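Local coordinates for D-alanyl-D-alanine carboxypeptidase (Streptococcus pneumoniae R6, PDB 1XP4), which probably removes the C-terminal D-alanine from cell-wall peptide precursors, acting as a serine-type D-Ala-D-Ala carboxypeptidase in peptidoglycan synthesis, at residues A[120-128]-A[139-147]; A[130-138]-A[169-179]. All coordinates share one frame; numbering follows the deposited sequence.

Interaction 1 (A[120-128]-A[139-147]); sequences EKDFVDMMR and ATVVNTTGL
Glu120 and Arg128, two turns apart on helix 120-133, hold the loop 139-147 at two points, with an apolar strip between them. The Glu120 chain leaves the helix fully extended, CG anti to the backbone N (chi1 180°), and this reach carries OE2 to the backbone of Thr144. There OE2 accepts twice, from Thr144 N at 3.0 Å in a nearly straight bond and from Thr144 OG1 at 2.8 Å. The two donors approach on the anti side of the oxygen but from opposite faces of the carboxylate plane. A water joins OE2 to Thr145 OG1, while the other carboxylate oxygen, OE1, is bonded to Tyr71 OH, so both oxygens of this buried carboxylate have partners.

The methyl of Thr144 turns the other way, into the helix: CG2 lies against CD2 of the Phe123 ring, on CG of Glu120, and 3.7 Å from SE of selenomethionine Met127. The bent end of Met127 brings CE onto Val141 CG1. Val124 fills the middle, CG1 beside the Val141 carbonyl and CG2 against Asn143 CA at 3.8 Å.

At the far end Arg128 grips a single atom side-on, NE and NH2 donating to Val141 O at 2.9 and 2.8 Å; the two bonds together, with the oxygen almost in the guanidinium plane, limit the rotation of the group. Tyr157 adds a cation-pi contact to it.

Beyond Thr144 the loop is shaped by an Asx motif, Asn143 OD1 accepting from Gly146 N, and an ST turn at Thr145. The Thr145 carbonyl accepts from Lys44 NZ, the predicted proton acceptor of the SxxK motif, consistent with a second-shell place for this helix-loop packing at the active site of the serine beta-lactamase/penicillin-binding protein fold.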
# COMPACT_ATOMS: atom_id res chain seq x y z
N GLU A 120 16.66 15.66 -6.30
CA GLU A 120 15.35 15.12 -6.56
C GLU A 120 15.40 14.33 -7.89
O GLU A 120 14.76 13.30 -8.03
CB GLU A 120 14.32 16.24 -6.63
CG GLU A 120 12.92 15.74 -6.92
CD GLU A 120 11.85 16.79 -6.74
OE1 GLU A 120 12.09 17.95 -7.13
OE2 GLU A 120 10.76 16.43 -6.23
N LYS A 121 16.19 14.81 -8.85
CA LYS A 121 16.30 14.13 -10.13
C LYS A 121 16.76 12.69 -9.99
O LYS A 121 16.14 11.78 -10.53
CB LYS A 121 17.28 14.84 -11.06
CG LYS A 121 17.45 14.04 -12.34
CD LYS A 121 18.61 14.51 -13.21
CE LYS A 121 18.72 13.64 -14.47
NZ LYS A 121 18.89 12.19 -14.16
N ASP A 122 17.87 12.49 -9.29
CA ASP A 122 18.38 11.14 -9.09
C ASP A 122 17.33 10.33 -8.37
O ASP A 122 17.08 9.18 -8.72
CB ASP A 122 19.68 11.16 -8.28
CG ASP A 122 20.82 11.86 -9.02
OD1 ASP A 122 21.05 11.54 -10.20
OD2 ASP A 122 21.48 12.74 -8.41
N PHE A 123 16.70 10.94 -7.37
CA PHE A 123 15.66 10.23 -6.62
C PHE A 123 14.54 9.78 -7.57
O PHE A 123 14.04 8.65 -7.46
CB PHE A 123 15.07 11.12 -5.51
CG PHE A 123 14.31 10.34 -4.48
CD1 PHE A 123 14.99 9.69 -3.46
CD2 PHE A 123 12.93 10.22 -4.56
CE1 PHE A 123 14.29 8.92 -2.52
CE2 PHE A 123 12.23 9.45 -3.63
CZ PHE A 123 12.91 8.80 -2.60
N VAL A 124 14.15 10.64 -8.50
CA VAL A 124 13.10 10.29 -9.46
C VAL A 124 13.52 9.07 -10.29
O VAL A 124 12.70 8.18 -10.56
CB VAL A 124 12.76 11.46 -10.42
CG1 VAL A 124 11.83 10.96 -11.53
CG2 VAL A 124 12.09 12.60 -9.63
N ASP A 125 14.78 9.03 -10.70
CA ASP A 125 15.25 7.90 -11.48
C ASP A 125 15.13 6.66 -10.62
O ASP A 125 14.87 5.56 -11.11
CB ASP A 125 16.70 8.11 -11.92
CG ASP A 125 16.85 9.24 -12.93
OD1 ASP A 125 15.94 9.42 -13.77
OD2 ASP A 125 17.88 9.94 -12.88
N MSE A 126 15.31 6.83 -9.31
CA MSE A 126 15.19 5.71 -8.40
C MSE A 126 13.75 5.25 -8.35
O MSE A 126 13.47 4.04 -8.36
CB MSE A 126 15.67 6.09 -7.00
CG MSE A 126 17.18 6.07 -6.82
SE MSE A 126 17.79 6.60 -5.06
CE MSE A 126 16.86 5.28 -4.01
N MSE A 127 12.81 6.19 -8.29
CA MSE A 127 11.42 5.78 -8.23
C MSE A 127 10.94 5.23 -9.57
O MSE A 127 10.01 4.42 -9.63
CB MSE A 127 10.50 6.91 -7.70
CG MSE A 127 10.92 8.34 -8.01
SE MSE A 127 10.08 9.69 -6.84
CE MSE A 127 8.21 9.27 -7.11
N ARG A 128 11.59 5.64 -10.66
CA ARG A 128 11.22 5.11 -11.97
C ARG A 128 11.67 3.66 -12.04
O ARG A 128 10.99 2.81 -12.62
CB ARG A 128 11.89 5.91 -13.10
CG ARG A 128 11.35 7.29 -13.27
CD ARG A 128 12.01 8.03 -14.42
NE ARG A 128 11.42 9.35 -14.61
CZ ARG A 128 11.77 10.19 -15.58
NH1 ARG A 128 12.71 9.85 -16.45
NH2 ARG A 128 11.18 11.38 -15.68
N ALA A 139 3.82 4.13 -15.76
CA ALA A 139 3.89 5.32 -14.93
C ALA A 139 4.69 6.48 -15.54
O ALA A 139 5.53 6.29 -16.42
CB ALA A 139 4.48 4.96 -13.58
N THR A 140 4.40 7.68 -15.05
CA THR A 140 5.07 8.90 -15.47
C THR A 140 5.47 9.64 -14.20
O THR A 140 4.61 10.20 -13.52
CB THR A 140 4.14 9.82 -16.26
OG1 THR A 140 3.77 9.17 -17.49
CG2 THR A 140 4.84 11.14 -16.56
N VAL A 141 6.76 9.62 -13.88
CA VAL A 141 7.23 10.29 -12.68
C VAL A 141 8.26 11.35 -13.00
O VAL A 141 9.32 11.07 -13.56
CB VAL A 141 7.86 9.28 -11.68
CG1 VAL A 141 8.25 10.00 -10.38
CG2 VAL A 141 6.89 8.14 -11.40
N VAL A 142 7.95 12.59 -12.63
CA VAL A 142 8.85 13.70 -12.86
C VAL A 142 9.32 14.34 -11.55
O VAL A 142 10.35 15.02 -11.52
CB VAL A 142 8.19 14.76 -13.76
CG1 VAL A 142 7.96 14.17 -15.14
CG2 VAL A 142 6.86 15.24 -13.15
N ASN A 143 8.57 14.13 -10.47
CA ASN A 143 8.95 14.66 -9.17
C ASN A 143 8.57 13.75 -8.02
O ASN A 143 7.82 12.79 -8.21
CB ASN A 143 8.40 16.08 -8.93
CG ASN A 143 6.92 16.20 -9.24
OD1 ASN A 143 6.08 15.55 -8.62
ND2 ASN A 143 6.59 17.06 -10.20
N THR A 144 9.08 14.06 -6.84
CA THR A 144 8.84 13.25 -5.66
C THR A 144 7.67 13.70 -4.82
O THR A 144 7.34 13.04 -3.85
CB THR A 144 10.06 13.27 -4.74
OG1 THR A 144 10.22 14.60 -4.21
CG2 THR A 144 11.30 12.91 -5.51
N THR A 145 7.06 14.82 -5.17
CA THR A 145 5.96 15.34 -4.37
C THR A 145 4.55 15.08 -4.89
O THR A 145 3.68 14.69 -4.13
CB THR A 145 6.12 16.86 -4.17
OG1 THR A 145 6.10 17.51 -5.44
CG2 THR A 145 7.44 17.16 -3.49
N GLY A 146 4.34 15.30 -6.18
CA GLY A 146 3.02 15.09 -6.73
C GLY A 146 2.47 16.42 -7.20
O GLY A 146 1.40 16.49 -7.81
N LEU A 147 3.20 17.49 -6.90
CA LEU A 147 2.81 18.82 -7.33
C LEU A 147 2.92 18.89 -8.86
O LEU A 147 3.46 17.98 -9.50
CB LEU A 147 3.75 19.89 -6.76
CG LEU A 147 3.97 20.07 -5.27
CD1 LEU A 147 5.37 20.64 -5.06
CD2 LEU A 147 2.93 21.00 -4.70
O HOH W 1 8.87 18.66 -6.41

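Interaction 2 (A[130-138]-A[169-179]); sequences KLLEWGIQD and SAYDVAIVARN
Mainly apolar, this contact packs the C-terminal end of helix 120-133 and the turn after it against the first turns of helix 170-183, within the peptidase domain. Ile136 is central to it. Its CD1 packs against both Ile175 CG2, at 3.9 Å, and Val176 CG2, at 4.0 Å, while its CG2 lies against Asp172 OD1. Val176 CG2 also meets Leu131 CD2 and the Trp134 ring atom CZ3, so one methyl is shared by three side chains of segment 130-138.

Toward Asn179, nearly three turns into helix 170-183, the contact is made by Trp134. Asn179 sets ND2 over one face of the indole, 3.1 Å above the ring plane and displaced toward the rim, its amide tilted 47° from the ring. The aliphatic chain of Lys130 lies on the opposite face, its CD 3.4 Å above the plane, and Tyr49 from helix 44-57 meets the indole edge-to-face.

Each helix has its end finished by a recognised motif. Helix 120-133 stops in a Schellman motif, in which Gly135 takes positive phi and Ile136 N bonds back to Leu131 O; this turn directs Ile136 across to the partner helix. Helix 170-183 starts with a capping box: Ser169 OG accepts from Asp172 N at 2.9 Å, and Asp172 OD2 accepts from Ser169 N in return. Asp138, arriving from the turn, has OD1 modelled 2.5 Å from the same Asp172 OD2, a separation too short to interpret firmly at this resolution. Val176 also touches Leu45 and Ile46 of helix 44-57, and on another side of its helix Ala170 and Val173 pack on strand 244-253 of the antiparallel sheet.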
# COMPACT_ATOMS: atom_id res chain seq x y z
N LYS A 130 12.26 1.61 -9.38
CA LYS A 130 11.48 0.84 -8.42
C LYS A 130 10.13 0.43 -9.02
O LYS A 130 9.70 -0.71 -8.86
CB LYS A 130 11.27 1.66 -7.15
CG LYS A 130 10.46 0.95 -6.08
CD LYS A 130 11.08 -0.40 -5.69
CE LYS A 130 12.41 -0.26 -4.96
NZ LYS A 130 12.90 -1.57 -4.43
N LEU A 131 9.46 1.36 -9.69
CA LEU A 131 8.18 1.02 -10.29
C LEU A 131 8.34 -0.10 -11.32
O LEU A 131 7.51 -1.00 -11.40
CB LEU A 131 7.54 2.26 -10.93
CG LEU A 131 7.04 3.37 -10.00
CD1 LEU A 131 6.35 4.45 -10.83
CD2 LEU A 131 6.06 2.81 -8.99
N LEU A 132 9.42 -0.05 -12.10
CA LEU A 132 9.65 -1.08 -13.11
C LEU A 132 9.87 -2.44 -12.47
O LEU A 132 9.52 -3.46 -13.04
CB LEU A 132 10.85 -0.71 -13.99
CG LEU A 132 10.59 0.45 -14.95
CD1 LEU A 132 11.86 0.78 -15.72
CD2 LEU A 132 9.47 0.07 -15.90
N GLU A 133 10.46 -2.43 -11.28
CA GLU A 133 10.69 -3.66 -10.54
C GLU A 133 9.35 -4.29 -10.20
O GLU A 133 9.13 -5.48 -10.37
CB GLU A 133 11.40 -3.36 -9.22
CG GLU A 133 12.86 -3.64 -9.19
CD GLU A 133 13.43 -3.39 -7.81
OE1 GLU A 133 12.83 -3.89 -6.83
OE2 GLU A 133 14.46 -2.70 -7.71
N TRP A 134 8.44 -3.44 -9.72
CA TRP A 134 7.11 -3.87 -9.34
C TRP A 134 6.21 -4.24 -10.51
O TRP A 134 5.06 -4.61 -10.32
CB TRP A 134 6.46 -2.78 -8.50
CG TRP A 134 7.15 -2.54 -7.18
CD1 TRP A 134 7.84 -3.45 -6.44
CD2 TRP A 134 7.11 -1.33 -6.40
NE1 TRP A 134 8.24 -2.90 -5.25
CE2 TRP A 134 7.80 -1.61 -5.19
CE3 TRP A 134 6.55 -0.06 -6.59
CZ2 TRP A 134 7.95 -0.64 -4.18
CZ3 TRP A 134 6.70 0.89 -5.59
CH2 TRP A 134 7.39 0.59 -4.40
N GLY A 135 6.73 -4.15 -11.73
CA GLY A 135 5.91 -4.51 -12.87
C GLY A 135 5.03 -3.39 -13.39
O GLY A 135 4.17 -3.61 -14.24
N ILE A 136 5.24 -2.18 -12.88
CA ILE A 136 4.45 -1.05 -13.33
C ILE A 136 5.28 -0.38 -14.41
O ILE A 136 6.33 0.19 -14.13
CB ILE A 136 4.19 -0.05 -12.19
CG1 ILE A 136 3.41 -0.75 -11.07
CG2 ILE A 136 3.45 1.18 -12.71
CD1 ILE A 136 3.25 0.08 -9.83
N GLN A 137 4.82 -0.45 -15.65
CA GLN A 137 5.57 0.14 -16.75
C GLN A 137 4.80 1.20 -17.52
O GLN A 137 5.16 1.54 -18.65
CB GLN A 137 6.03 -0.97 -17.70
CG GLN A 137 4.98 -2.05 -17.96
CD GLN A 137 5.55 -3.27 -18.67
OE1 GLN A 137 6.47 -3.92 -18.17
NE2 GLN A 137 5.01 -3.59 -19.84
N ASP A 138 3.76 1.74 -16.91
CA ASP A 138 2.97 2.77 -17.58
C ASP A 138 2.97 4.07 -16.78
O ASP A 138 2.23 5.00 -17.10
CB ASP A 138 1.55 2.26 -17.79
CG ASP A 138 0.77 2.08 -16.49
OD1 ASP A 138 1.41 1.86 -15.44
OD2 ASP A 138 -0.48 2.16 -16.54
N SER A 169 -1.97 4.58 -12.62
CA SER A 169 -3.35 4.10 -12.67
C SER A 169 -3.74 3.68 -11.25
O SER A 169 -2.87 3.47 -10.41
CB SER A 169 -3.47 2.92 -13.64
OG SER A 169 -2.86 1.75 -13.12
N ALA A 170 -5.04 3.57 -10.98
CA ALA A 170 -5.48 3.17 -9.65
C ALA A 170 -4.89 1.78 -9.38
O ALA A 170 -4.49 1.47 -8.25
CB ALA A 170 -7.00 3.13 -9.58
N TYR A 171 -4.83 0.96 -10.42
CA TYR A 171 -4.27 -0.38 -10.35
C TYR A 171 -2.82 -0.25 -9.88
O TYR A 171 -2.40 -0.91 -8.92
CB TYR A 171 -4.29 -1.03 -11.73
CG TYR A 171 -3.75 -2.44 -11.82
CD1 TYR A 171 -4.58 -3.53 -11.57
CD2 TYR A 171 -2.43 -2.68 -12.19
CE1 TYR A 171 -4.10 -4.84 -11.71
CE2 TYR A 171 -1.95 -3.98 -12.32
CZ TYR A 171 -2.79 -5.05 -12.08
OH TYR A 171 -2.33 -6.34 -12.24
N ASP A 172 -2.06 0.60 -10.57
CA ASP A 172 -0.67 0.84 -10.23
C ASP A 172 -0.55 1.30 -8.78
O ASP A 172 0.29 0.79 -8.03
CB ASP A 172 -0.07 1.91 -11.15
CG ASP A 172 0.11 1.42 -12.56
OD1 ASP A 172 0.44 0.23 -12.74
OD2 ASP A 172 -0.06 2.22 -13.50
N VAL A 173 -1.40 2.25 -8.38
CA VAL A 173 -1.36 2.75 -7.01
C VAL A 173 -1.59 1.63 -6.01
O VAL A 173 -0.90 1.55 -4.99
CB VAL A 173 -2.42 3.85 -6.80
CG1 VAL A 173 -2.35 4.36 -5.38
CG2 VAL A 173 -2.17 4.99 -7.76
N ALA A 174 -2.56 0.77 -6.29
CA ALA A 174 -2.87 -0.36 -5.42
C ALA A 174 -1.59 -1.16 -5.18
O ALA A 174 -1.26 -1.49 -4.04
CB ALA A 174 -3.92 -1.24 -6.06
N ILE A 175 -0.89 -1.47 -6.26
CA ILE A 175 0.35 -2.22 -6.16
C ILE A 175 1.31 -1.49 -5.21
O ILE A 175 1.81 -2.08 -4.25
CB ILE A 175 0.98 -2.41 -7.57
CG1 ILE A 175 0.11 -3.40 -8.38
CG2 ILE A 175 2.43 -2.88 -7.46
CD1 ILE A 175 0.52 -3.62 -9.85
N VAL A 176 1.54 -0.21 -5.46
CA VAL A 176 2.41 0.60 -4.62
C VAL A 176 2.00 0.52 -3.15
O VAL A 176 2.79 0.17 -2.27
CB VAL A 176 2.38 2.07 -5.06
CG1 VAL A 176 3.12 2.95 -4.04
CG2 VAL A 176 3.00 2.20 -6.46
N ALA A 177 0.74 0.84 -2.87
CA ALA A 177 0.25 0.79 -1.51
C ALA A 177 0.47 -0.60 -0.92
O ALA A 177 0.96 -0.74 0.20
CB ALA A 177 -1.24 1.15 -1.48
N ARG A 178 0.14 -1.64 -1.68
CA ARG A 178 0.33 -2.99 -1.17
C ARG A 178 1.78 -3.30 -0.84
O ARG A 178 2.08 -3.78 0.26
CB ARG A 178 -0.20 -4.02 -2.16
CG ARG A 178 -0.20 -5.43 -1.59
CD ARG A 178 -0.53 -6.48 -2.65
NE ARG A 178 -0.46 -7.82 -2.09
CZ ARG A 178 0.23 -8.82 -2.63
NH1 ARG A 178 0.90 -8.63 -3.76
NH2 ARG A 178 0.28 -10.00 -2.03
N ASN A 179 2.69 -3.04 -1.77
CA ASN A 179 4.09 -3.32 -1.53
C ASN A 179 4.62 -2.57 -0.32
O ASN A 179 5.41 -3.11 0.46
CB ASN A 179 4.93 -2.97 -2.76
CG ASN A 179 4.61 -3.87 -3.93
OD1 ASN A 179 4.18 -5.00 -3.74
ND2 ASN A 179 4.84 -3.37 -5.14

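How the interactions relate
Helix 120-133 serves both contacts: its earlier turns hold the loop 139-147 in interaction 1, and its last turn and the residues that follow it meet helix 170-183 in interaction 2, with centres about 14 Å apart. Leu131 joins them directly, its CD1 packing 3.4 Å from Ala139 CB and 3.8 Å from Val141 CG2. Helix 44-57, which follows the predicted nucleophile Ser41, is touched from both sites, with Ile46 meeting Met127 of the first and Val176 of the second. Interaction 1 lies nearer the predicted active site: the Thr145 side chain is about 4 Å from that of Lys44, the predicted proton acceptor, and about 6 Å from that of Ser41, whereas Val176's is about 9 Å from those of Lys44 and Lys224, predicted to bind substrate.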